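Local coordinates for transglutaminase-like enzymes, putative cysteine protease (Cytophaga hutchinsonii, PDB 3ISR), which is of unproven function but, as a putative cysteine protease of the transglutaminase-like superfamily, probably acts on peptide or amide bonds by thiol chemistry, at residues S41-T52 against F80-Q91; P212-A220 against F229-L240. All blocks are in the same frame, centred on the assembly; numbering follows the deposited sequence.

Contact 1: S41-T52 against F80-Q91; sequences SQHILDESLIVT and FSMSYTATVDTQ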
loop_
_atom_site.group_PDB
_atom_site.type_symbol
_atom_site.label_atom_id
_atom_site.label_comp_id
_atom_site.label_asym_id
_atom_site.label_seq_id
_atom_site.Cartn_x
_atom_site.Cartn_y
_atom_site.Cartn_z
ATOM N N SER B 41 -20.711 11.745 -33.397
ATOM C CA SER B 41 -19.617 12.473 -34.049
ATOM C C SER B 41 -18.552 11.601 -34.713
ATOM O O SER B 41 -17.715 12.107 -35.484
ATOM C CB SER B 41 -18.954 13.407 -33.058
ATOM O OG SER B 41 -18.377 12.665 -31.995
ATOM N N GLN B 42 -18.592 10.303 -34.416
ATOM C CA GLN B 42 -17.645 9.338 -34.967
ATOM C C GLN B 42 -18.406 8.235 -35.683
ATOM O O GLN B 42 -19.219 7.536 -35.066
ATOM C CB GLN B 42 -16.766 8.726 -33.853
ATOM C CG GLN B 42 -15.783 7.667 -34.364
ATOM C CD GLN B 42 -14.748 7.271 -33.324
ATOM O OE1 GLN B 42 -13.876 8.067 -32.950
ATOM N NE2 GLN B 42 -14.835 6.032 -32.857
ATOM N N HIS B 43 -18.122 8.069 -36.974
ATOM C CA HIS B 43 -18.854 7.127 -37.814
ATOM C C HIS B 43 -17.911 6.107 -38.434
ATOM O O HIS B 43 -16.818 6.448 -38.914
ATOM C CB HIS B 43 -19.637 7.868 -38.923
ATOM C CG HIS B 43 -20.389 9.065 -38.421
ATOM N ND1 HIS B 43 -21.702 9.001 -38.007
ATOM C CD2 HIS B 43 -19.997 10.349 -38.231
ATOM C CE1 HIS B 43 -22.092 10.194 -37.595
ATOM N NE2 HIS B 43 -21.074 11.030 -37.715
ATOM N N ILE B 44 -18.343 4.855 -38.411
ATOM C CA ILE B 44 -17.603 3.798 -39.043
ATOM C C ILE B 44 -18.186 3.629 -40.449
ATOM O O ILE B 44 -19.352 3.248 -40.628
ATOM C CB ILE B 44 -17.672 2.504 -38.226
ATOM C CG1 ILE B 44 -17.097 2.748 -36.809
ATOM C CG2 ILE B 44 -16.909 1.390 -38.925
ATOM C CD1 ILE B 44 -17.528 1.747 -35.805
ATOM N N LEU B 45 -17.361 3.952 -41.432
ATOM C CA LEU B 45 -17.747 3.850 -42.832
ATOM C C LEU B 45 -17.639 2.396 -43.260
ATOM O O LEU B 45 -18.486 1.912 -44.004
ATOM C CB LEU B 45 -16.885 4.784 -43.689
ATOM C CG LEU B 45 -16.786 6.203 -43.093
ATOM C CD1 LEU B 45 -15.674 7.046 -43.728
ATOM C CD2 LEU B 45 -18.133 6.947 -43.135
ATOM N N ASP B 46 -16.630 1.695 -42.727
ATOM C CA ASP B 46 -16.399 0.274 -42.982
ATOM C C ASP B 46 -15.561 -0.389 -41.862
ATOM O O ASP B 46 -14.615 0.216 -41.360
ATOM C CB ASP B 46 -15.674 0.132 -44.319
ATOM C CG ASP B 46 -15.537 -1.303 -44.767
ATOM O OD1 ASP B 46 -16.555 -2.034 -44.810
ATOM O OD2 ASP B 46 -14.403 -1.691 -45.109
ATOM N N GLU B 47 -15.904 -1.625 -41.491
ATOM C CA GLU B 47 -15.082 -2.409 -40.562
ATOM C C GLU B 47 -15.106 -3.907 -40.871
ATOM O O GLU B 47 -16.084 -4.423 -41.413
ATOM C CB GLU B 47 -15.490 -2.158 -39.095
ATOM C CG GLU B 47 -16.854 -2.726 -38.705
ATOM C CD GLU B 47 -17.218 -2.487 -37.245
ATOM O OE1 GLU B 47 -16.448 -1.821 -36.519
ATOM O OE2 GLU B 47 -18.288 -2.961 -36.821
ATOM N N SER B 48 -14.030 -4.594 -40.495
ATOM C CA SER B 48 -13.919 -6.047 -40.652
ATOM C C SER B 48 -13.189 -6.695 -39.453
ATOM O O SER B 48 -12.152 -6.192 -39.007
ATOM C CB SER B 48 -13.196 -6.369 -41.974
ATOM O OG SER B 48 -12.805 -7.731 -42.032
ATOM N N LEU B 49 -13.741 -7.797 -38.943
ATOM C CA LEU B 49 -13.162 -8.542 -37.823
ATOM C C LEU B 49 -12.929 -10.012 -38.194
ATOM O O LEU B 49 -13.879 -10.737 -38.498
ATOM C CB LEU B 49 -14.078 -8.450 -36.588
ATOM C CG LEU B 49 -13.623 -9.171 -35.323
ATOM C CD1 LEU B 49 -12.501 -8.381 -34.643
ATOM C CD2 LEU B 49 -14.804 -9.344 -34.383
ATOM N N ILE B 50 -11.664 -10.442 -38.186
ATOM C CA ILE B 50 -11.295 -11.808 -38.587
ATOM C C ILE B 50 -10.596 -12.556 -37.462
ATOM O O ILE B 50 -9.579 -12.093 -36.947
ATOM C CB ILE B 50 -10.341 -11.814 -39.826
ATOM C CG1 ILE B 50 -10.925 -11.003 -40.998
ATOM C CG2 ILE B 50 -9.982 -13.252 -40.245
ATOM C CD1 ILE B 50 -12.353 -11.394 -41.412
ATOM N N VAL B 51 -11.131 -13.720 -37.103
ATOM C CA VAL B 51 -10.497 -14.608 -36.121
ATOM C C VAL B 51 -9.844 -15.798 -36.860
ATOM O O VAL B 51 -10.481 -16.438 -37.700
ATOM C CB VAL B 51 -11.515 -15.092 -35.048
ATOM C CG1 VAL B 51 -10.839 -15.997 -34.023
ATOM C CG2 VAL B 51 -12.170 -13.888 -34.319
ATOM N N THR B 52 -8.574 -16.073 -36.563
ATOM C CA THR B 52 -7.867 -17.222 -37.146
ATOM C C THR B 52 -7.462 -18.209 -36.058
ATOM O O THR B 52 -6.655 -17.860 -35.214
ATOM C CB THR B 52 -6.592 -16.777 -37.885
ATOM O OG1 THR B 52 -6.938 -15.829 -38.897
ATOM C CG2 THR B 52 -5.874 -17.987 -38.531
ATOM N N PHE B 80 -4.703 -18.638 -31.270
ATOM C CA PHE B 80 -5.588 -17.973 -32.238
ATOM C C PHE B 80 -5.121 -16.542 -32.465
ATOM O O PHE B 80 -4.405 -15.995 -31.639
ATOM C CB PHE B 80 -7.056 -17.999 -31.784
ATOM C CG PHE B 80 -7.357 -17.056 -30.636
ATOM C CD1 PHE B 80 -7.859 -15.777 -30.880
ATOM C CD2 PHE B 80 -7.131 -17.447 -29.321
ATOM C CE1 PHE B 80 -8.144 -14.899 -29.834
ATOM C CE2 PHE B 80 -7.396 -16.566 -28.256
ATOM C CZ PHE B 80 -7.905 -15.291 -28.523
ATOM N N SER B 81 -5.514 -15.966 -33.597
ATOM C CA SER B 81 -5.249 -14.560 -33.913
ATOM C C SER B 81 -6.556 -13.852 -34.216
ATOM O O SER B 81 -7.498 -14.457 -34.735
ATOM C CB SER B 81 -4.333 -14.428 -35.130
ATOM O OG SER B 81 -3.093 -15.048 -34.874
HETATM N N MSE B 82 -6.611 -12.570 -33.879
HETATM C CA MSE B 82 -7.775 -11.757 -34.166
HETATM C C MSE B 82 -7.295 -10.502 -34.852
HETATM O O MSE B 82 -6.363 -9.855 -34.375
HETATM C CB MSE B 82 -8.497 -11.385 -32.870
HETATM C CG MSE B 82 -9.765 -10.598 -33.125
HETATM SE SE MSE B 82 -10.655 -10.155 -31.454
HETATM C CE MSE B 82 -9.284 -8.936 -30.729
ATOM N N SER B 83 -7.928 -10.157 -35.965
ATOM C CA SER B 83 -7.538 -8.988 -36.745
ATOM C C SER B 83 -8.735 -8.061 -36.916
ATOM O O SER B 83 -9.807 -8.522 -37.297
ATOM C CB SER B 83 -7.032 -9.444 -38.118
ATOM O OG SER B 83 -6.809 -8.333 -38.963
ATOM N N TYR B 84 -8.549 -6.770 -36.624
ATOM C CA TYR B 84 -9.599 -5.755 -36.769
ATOM C C TYR B 84 -9.110 -4.638 -37.672
ATOM O O TYR B 84 -8.009 -4.103 -37.467
ATOM C CB TYR B 84 -10.022 -5.178 -35.393
ATOM C CG TYR B 84 -11.043 -4.056 -35.488
ATOM C CD1 TYR B 84 -12.372 -4.323 -35.801
ATOM C CD2 TYR B 84 -10.672 -2.724 -35.287
ATOM C CE1 TYR B 84 -13.322 -3.293 -35.903
ATOM C CE2 TYR B 84 -11.606 -1.693 -35.392
ATOM C CZ TYR B 84 -12.926 -1.989 -35.695
ATOM O OH TYR B 84 -13.867 -0.987 -35.779
ATOM N N THR B 85 -9.931 -4.277 -38.661
ATOM C CA THR B 85 -9.607 -3.199 -39.589
ATOM C C THR B 85 -10.841 -2.325 -39.822
ATOM O O THR B 85 -11.954 -2.842 -39.937
ATOM C CB THR B 85 -9.105 -3.794 -40.942
ATOM O OG1 THR B 85 -7.996 -4.664 -40.686
ATOM C CG2 THR B 85 -8.669 -2.704 -41.902
ATOM N N ALA B 86 -10.652 -1.008 -39.890
ATOM C CA ALA B 86 -11.779 -0.099 -40.110
ATOM C C ALA B 86 -11.385 1.210 -40.758
ATOM O O ALA B 86 -10.240 1.647 -40.678
ATOM C CB ALA B 86 -12.562 0.176 -38.786
ATOM N N THR B 87 -12.368 1.828 -41.401
ATOM C CA THR B 87 -12.247 3.163 -41.941
ATOM C C THR B 87 -13.247 3.990 -41.170
ATOM O O THR B 87 -14.412 3.604 -41.065
ATOM C CB THR B 87 -12.600 3.169 -43.439
ATOM O OG1 THR B 87 -11.803 2.181 -44.092
ATOM C CG2 THR B 87 -12.334 4.520 -44.046
ATOM N N VAL B 88 -12.796 5.126 -40.641
ATOM C CA VAL B 88 -13.575 5.870 -39.661
ATOM C C VAL B 88 -13.435 7.366 -39.872
ATOM O O VAL B 88 -12.358 7.853 -40.213
ATOM C CB VAL B 88 -13.108 5.513 -38.214
ATOM C CG1 VAL B 88 -13.793 6.392 -37.178
ATOM C CG2 VAL B 88 -13.393 4.051 -37.915
ATOM N N ASP B 89 -14.525 8.095 -39.678
ATOM C CA ASP B 89 -14.436 9.539 -39.639
ATOM C C ASP B 89 -14.730 10.018 -38.230
ATOM O O ASP B 89 -15.561 9.440 -37.525
ATOM C CB ASP B 89 -15.372 10.203 -40.660
ATOM C CG ASP B 89 -16.764 10.451 -40.107
ATOM O OD1 ASP B 89 -17.038 11.579 -39.615
ATOM O OD2 ASP B 89 -17.580 9.509 -40.145
ATOM N N THR B 90 -14.028 11.060 -37.819
ATOM C CA THR B 90 -14.279 11.703 -36.535
ATOM C C THR B 90 -14.545 13.173 -36.794
ATOM O O THR B 90 -14.210 13.688 -37.865
ATOM C CB THR B 90 -13.045 11.588 -35.593
ATOM O OG1 THR B 90 -11.968 12.355 -36.139
ATOM C CG2 THR B 90 -12.603 10.137 -35.444
ATOM N N GLN B 91 -15.165 13.846 -35.837
ATOM C CA GLN B 91 -15.194 15.304 -35.858
ATOM C C GLN B 91 -14.970 15.847 -34.447
ATOM O O GLN B 91 -15.287 15.182 -33.455
ATOM C CB GLN B 91 -16.481 15.846 -36.509
ATOM C CG GLN B 91 -17.725 15.946 -35.617
ATOM C CD GLN B 91 -19.012 16.277 -36.399
ATOM O OE1 GLN B 91 -20.083 16.483 -35.801
ATOM N NE2 GLN B 91 -18.913 16.327 -37.732
HETATM O O HOH W 1 -15.579 12.455 -33.008
HETATM O O HOH W 2 -9.622 -7.279 -40.309
#
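Tyr84 and Glu47 lie diagonally across an antiparallel strand pair, 43-52 against 78-96, in the N-terminal domain. Tyr84 illustrates how one side chain can span several residues of its neighbour. Its CG stands anti to the backbone N (chi1 176°), and the ring runs along the face shared with Leu49 and Glu47. Tyr84 CB meets Leu49 CD1 at 4.1 Å, CD1 passes 3.7 Å from Ser48 O, and CE1 reaches Glu47 CB at 4.0 Å. At the tip, Tyr84 OH donates to Glu47 OE1 over 2.8 Å, nearly in line with the carboxylate's C-O bond, the two flat groups being turned 77° apart. The backbone N of Ala36 also bonds this hydroxyl, while Glu47 OE2 forms a salt bridge with Arg68. A phenylalanine in its place would probably leave Glu47 OE1 and the Ala36 N-H without this mate, with the carboxylate held mainly through the Arg68 salt bridge. Leu49 CD1 also packs on CG of Met82, a selenomethionine. Toward the start of strand 43-52 the pairing slips by one residue in a classic beta bulge: Thr87 O takes Leu45 N at 3.0 Å and, more weakly, Asp46 N at 3.4 Å.

Contact 2: P212-A220 against F229-L240; sequences PDFHACFEA and FDATRLVPLNGL
A histidine-carboxylate pair, His215 with Asp230, forms the centre of what is probably the active site of this transglutaminase-like domain, and it shows how a loop can hold an acid against a strand. His215 CG lies anti to the backbone N (chi1 -165°), which carries the imidazole from strand 215-222 over to the loop. There His215 NE2 donates to Asp230 OD2 across 2.8 Å in a nearly straight bond (168°). The oxygen lies close to the ring plane, yet it is approached from well above the carboxylate plane, the two flat groups being 62° apart. Val235 CG1 sits over the centre of one His215 ring face, 4.2 Å from the centroid, as a CH-pi contact, and Thr232 OG1 lies at the ring edge beside CE1.

The other carboxylate oxygen fixes the acid. Asp230 OD1 accepts from Thr232 N in an Asx turn and from Thr232 OG1 at 2.7 Å, both on the same face of the carboxylate, while a water bridges it to Ala216 O. Thr232 OG1 in turn accepts from Leu234 N, an ST turn, so the type I turn from Asp230 to Arg233 is braced internally.

Next to the acid, Phe218 and Phe229 form an antiparallel hydrogen-bonded pair, with Phe229 N reaching Phe218 O at 2.8 Å. Their rings are nearly parallel but slid apart, so it is Phe229 CB that rests over the Phe218 face, 3.6 Å from Phe218 CZ. Cys217 SG packs on Leu240 CD1 at 4.1 Å.

The His215 side chain also touches Cys181 at the start of helix 181-194. A cysteine at a helix start, a histidine on a neighbouring strand and an aspartate in the loop just after the next strand are consistent with the Cys-His-Asp triad of papain-like transglutaminase folds.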
loop_
_atom_site.group_PDB
_atom_site.type_symbol
_atom_site.label_atom_id
_atom_site.label_comp_id
_atom_site.label_asym_id
_atom_site.label_seq_id
_atom_site.Cartn_x
_atom_site.Cartn_y
_atom_site.Cartn_z
ATOM N N PRO B 212 3.808 2.526 -32.641
ATOM C CA PRO B 212 2.346 2.392 -32.745
ATOM C C PRO B 212 1.770 1.408 -31.724
ATOM O O PRO B 212 2.358 0.369 -31.466
ATOM C CB PRO B 212 2.135 1.895 -34.182
ATOM C CG PRO B 212 3.468 1.332 -34.600
ATOM C CD PRO B 212 4.486 2.165 -33.902
ATOM N N ASP B 213 0.634 1.764 -31.129
ATOM C CA ASP B 213 0.047 0.994 -30.034
ATOM C C ASP B 213 -1.358 1.538 -29.754
ATOM O O ASP B 213 -1.742 2.547 -30.327
ATOM C CB ASP B 213 0.915 1.142 -28.775
ATOM C CG ASP B 213 0.695 0.038 -27.774
ATOM O OD1 ASP B 213 -0.269 -0.747 -27.922
ATOM O OD2 ASP B 213 1.498 -0.043 -26.822
ATOM N N PHE B 214 -2.124 0.858 -28.905
ATOM C CA PHE B 214 -3.379 1.429 -28.389
ATOM C C PHE B 214 -2.977 2.564 -27.476
ATOM O O PHE B 214 -1.877 2.553 -26.929
ATOM C CB PHE B 214 -4.176 0.396 -27.594
ATOM C CG PHE B 214 -4.800 -0.680 -28.441
ATOM C CD1 PHE B 214 -5.846 -0.385 -29.302
ATOM C CD2 PHE B 214 -4.343 -1.991 -28.372
ATOM C CE1 PHE B 214 -6.433 -1.390 -30.090
ATOM C CE2 PHE B 214 -4.929 -3.003 -29.158
ATOM C CZ PHE B 214 -5.982 -2.690 -30.010
ATOM N N HIS B 215 -3.835 3.565 -27.329
ATOM C CA HIS B 215 -3.453 4.712 -26.548
ATOM C C HIS B 215 -4.507 4.960 -25.496
ATOM O O HIS B 215 -5.669 4.625 -25.704
ATOM C CB HIS B 215 -3.291 5.944 -27.440
ATOM C CG HIS B 215 -2.558 7.063 -26.774
ATOM N ND1 HIS B 215 -1.294 6.909 -26.251
ATOM C CD2 HIS B 215 -2.911 8.345 -26.537
ATOM C CE1 HIS B 215 -0.894 8.052 -25.727
ATOM N NE2 HIS B 215 -1.859 8.940 -25.885
ATOM N N ALA B 216 -4.096 5.518 -24.371
ATOM C CA ALA B 216 -5.034 5.887 -23.308
ATOM C C ALA B 216 -4.771 7.307 -22.837
ATOM O O ALA B 216 -3.622 7.690 -22.657
ATOM C CB ALA B 216 -4.920 4.889 -22.117
ATOM N N CYS B 217 -5.838 8.083 -22.639
ATOM C CA CYS B 217 -5.728 9.376 -22.008
ATOM C C CYS B 217 -7.004 9.661 -21.225
ATOM O O CYS B 217 -7.683 8.731 -20.774
ATOM C CB CYS B 217 -5.375 10.468 -23.009
ATOM S SG CYS B 217 -6.444 10.507 -24.433
ATOM N N PHE B 218 -7.317 10.927 -21.002
ATOM C CA PHE B 218 -8.492 11.211 -20.191
ATOM C C PHE B 218 -9.251 12.438 -20.668
ATOM O O PHE B 218 -8.720 13.240 -21.454
ATOM C CB PHE B 218 -8.123 11.298 -18.695
ATOM C CG PHE B 218 -7.402 12.566 -18.290
ATOM C CD1 PHE B 218 -8.099 13.624 -17.706
ATOM C CD2 PHE B 218 -6.023 12.675 -18.422
ATOM C CE1 PHE B 218 -7.417 14.797 -17.318
ATOM C CE2 PHE B 218 -5.352 13.815 -18.051
ATOM C CZ PHE B 218 -6.033 14.870 -17.481
ATOM N N GLU B 219 -10.494 12.570 -20.204
ATOM C CA GLU B 219 -11.316 13.721 -20.531
ATOM C C GLU B 219 -11.878 14.264 -19.241
ATOM O O GLU B 219 -12.175 13.502 -18.334
ATOM C CB GLU B 219 -12.453 13.329 -21.477
ATOM C CG GLU B 219 -11.969 12.836 -22.867
ATOM C CD GLU B 219 -13.111 12.284 -23.711
ATOM O OE1 GLU B 219 -13.889 11.458 -23.188
ATOM O OE2 GLU B 219 -13.239 12.664 -24.900
ATOM N N ALA B 220 -11.926 15.584 -19.131
ATOM C CA ALA B 220 -12.511 16.238 -17.968
ATOM C C ALA B 220 -13.755 16.971 -18.416
ATOM O O ALA B 220 -13.786 17.531 -19.516
ATOM C CB ALA B 220 -11.522 17.221 -17.344
ATOM N N PHE B 229 -7.482 15.427 -22.701
ATOM C CA PHE B 229 -6.145 15.798 -22.210
ATOM C C PHE B 229 -5.248 14.574 -22.273
ATOM O O PHE B 229 -5.719 13.460 -22.094
ATOM C CB PHE B 229 -6.198 16.247 -20.752
ATOM C CG PHE B 229 -6.903 17.555 -20.543
ATOM C CD1 PHE B 229 -6.188 18.745 -20.517
ATOM C CD2 PHE B 229 -8.286 17.590 -20.367
ATOM C CE1 PHE B 229 -6.850 19.977 -20.321
ATOM C CE2 PHE B 229 -8.960 18.808 -20.185
ATOM C CZ PHE B 229 -8.240 20.000 -20.160
ATOM N N ASP B 230 -3.954 14.770 -22.487
ATOM C CA ASP B 230 -3.043 13.630 -22.571
ATOM C C ASP B 230 -1.703 14.043 -22.014
ATOM O O ASP B 230 -0.920 14.687 -22.700
ATOM C CB ASP B 230 -2.905 13.150 -24.029
ATOM C CG ASP B 230 -1.895 12.030 -24.197
ATOM O OD1 ASP B 230 -1.380 11.486 -23.203
ATOM O OD2 ASP B 230 -1.580 11.689 -25.359
ATOM N N ALA B 231 -1.444 13.660 -20.769
ATOM C CA ALA B 231 -0.224 14.045 -20.085
ATOM C C ALA B 231 1.033 13.394 -20.635
ATOM O O ALA B 231 2.130 13.825 -20.275
ATOM C CB ALA B 231 -0.340 13.799 -18.571
ATOM N N THR B 232 0.908 12.390 -21.508
ATOM C CA THR B 232 2.125 11.815 -22.126
ATOM C C THR B 232 2.714 12.741 -23.180
ATOM O O THR B 232 3.900 12.651 -23.495
ATOM C CB THR B 232 1.904 10.431 -22.812
ATOM O OG1 THR B 232 1.075 10.590 -23.974
ATOM C CG2 THR B 232 1.289 9.413 -21.838
ATOM N N ARG B 233 1.865 13.601 -23.738
ATOM C CA ARG B 233 2.187 14.442 -24.900
ATOM C C ARG B 233 2.687 13.664 -26.120
ATOM O O ARG B 233 3.417 14.214 -26.942
ATOM C CB ARG B 233 3.208 15.521 -24.534
ATOM C CG ARG B 233 2.681 16.540 -23.564
ATOM C CD ARG B 233 3.750 17.579 -23.282
ATOM N NE ARG B 233 3.310 18.517 -22.259
ATOM C CZ ARG B 233 4.056 19.497 -21.765
ATOM N NH1 ARG B 233 3.554 20.288 -20.823
ATOM N NH2 ARG B 233 5.300 19.687 -22.205
ATOM N N LEU B 234 2.311 12.392 -26.242
ATOM C CA LEU B 234 2.834 11.583 -27.341
ATOM C C LEU B 234 2.135 11.786 -28.684
ATOM O O LEU B 234 2.735 11.522 -29.720
ATOM C CB LEU B 234 2.811 10.099 -26.986
ATOM C CG LEU B 234 3.890 9.622 -26.009
ATOM C CD1 LEU B 234 3.498 8.277 -25.466
ATOM C CD2 LEU B 234 5.273 9.550 -26.676
ATOM N N VAL B 235 0.876 12.223 -28.667
ATOM C CA VAL B 235 0.075 12.236 -29.889
ATOM C C VAL B 235 -0.663 13.549 -30.112
ATOM O O VAL B 235 -1.069 14.196 -29.145
ATOM C CB VAL B 235 -0.932 11.055 -29.923
ATOM C CG1 VAL B 235 -0.233 9.737 -29.606
ATOM C CG2 VAL B 235 -2.081 11.260 -28.941
ATOM N N PRO B 236 -0.854 13.948 -31.386
ATOM C CA PRO B 236 -1.734 15.091 -31.639
ATOM C C PRO B 236 -3.156 14.728 -31.228
ATOM O O PRO B 236 -3.634 13.636 -31.568
ATOM C CB PRO B 236 -1.624 15.292 -33.166
ATOM C CG PRO B 236 -1.278 13.942 -33.698
ATOM C CD PRO B 236 -0.375 13.334 -32.643
ATOM N N LEU B 237 -3.815 15.606 -30.470
ATOM C CA LEU B 237 -5.095 15.253 -29.870
ATOM C C LEU B 237 -6.161 14.995 -30.930
ATOM O O LEU B 237 -7.065 14.187 -30.711
ATOM C CB LEU B 237 -5.572 16.332 -28.886
ATOM C CG LEU B 237 -4.593 16.662 -27.755
ATOM C CD1 LEU B 237 -5.116 17.823 -26.933
ATOM C CD2 LEU B 237 -4.355 15.433 -26.896
ATOM N N ASN B 238 -6.036 15.655 -32.081
ATOM C CA ASN B 238 -7.011 15.488 -33.147
ATOM C C ASN B 238 -6.757 14.257 -34.005
ATOM O O ASN B 238 -7.496 14.013 -34.962
ATOM C CB ASN B 238 -7.117 16.753 -34.031
ATOM C CG ASN B 238 -5.785 17.172 -34.658
ATOM O OD1 ASN B 238 -4.703 16.804 -34.196
ATOM N ND2 ASN B 238 -5.869 17.999 -35.679
ATOM N N GLY B 239 -5.711 13.500 -33.676
ATOM C CA GLY B 239 -5.429 12.236 -34.362
ATOM C C GLY B 239 -6.012 10.987 -33.704
ATOM O O GLY B 239 -5.709 9.872 -34.123
ATOM N N LEU B 240 -6.865 11.172 -32.693
ATOM C CA LEU B 240 -7.435 10.046 -31.941
ATOM C C LEU B 240 -8.739 9.504 -32.498
ATOM O O LEU B 240 -9.645 10.257 -32.855
ATOM C CB LEU B 240 -7.649 10.432 -30.474
ATOM C CG LEU B 240 -6.382 10.685 -29.662
ATOM C CD1 LEU B 240 -6.727 11.470 -28.375
ATOM C CD2 LEU B 240 -5.677 9.380 -29.315
HETATM O O HOH W 3 -2.326 9.619 -21.141
#

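The two contacts follow one another along the chain, contact 1 closing before contact 2 opens, and their centres lie about 19 Å apart. Contact 1 belongs to the larger antiparallel sheet, which N-terminal strands build together with strands 261-272 and 288-291, about 17 Å from the chain centre; contact 2 lies about 7 Å from it, where strand 215-222 of a four-stranded sheet meets the loop between strands 225-229 and 240-246. Strand 240-246, an outermost strand of that second sheet, joins them: it begins at Leu240 in contact 2, and its Val241 touches Gln42 and Val88 of contact 1. Thr90 CG2 packs 3.9 Å from Leu240 O. The larger sheet is thus seated against the part that carries the probable active site.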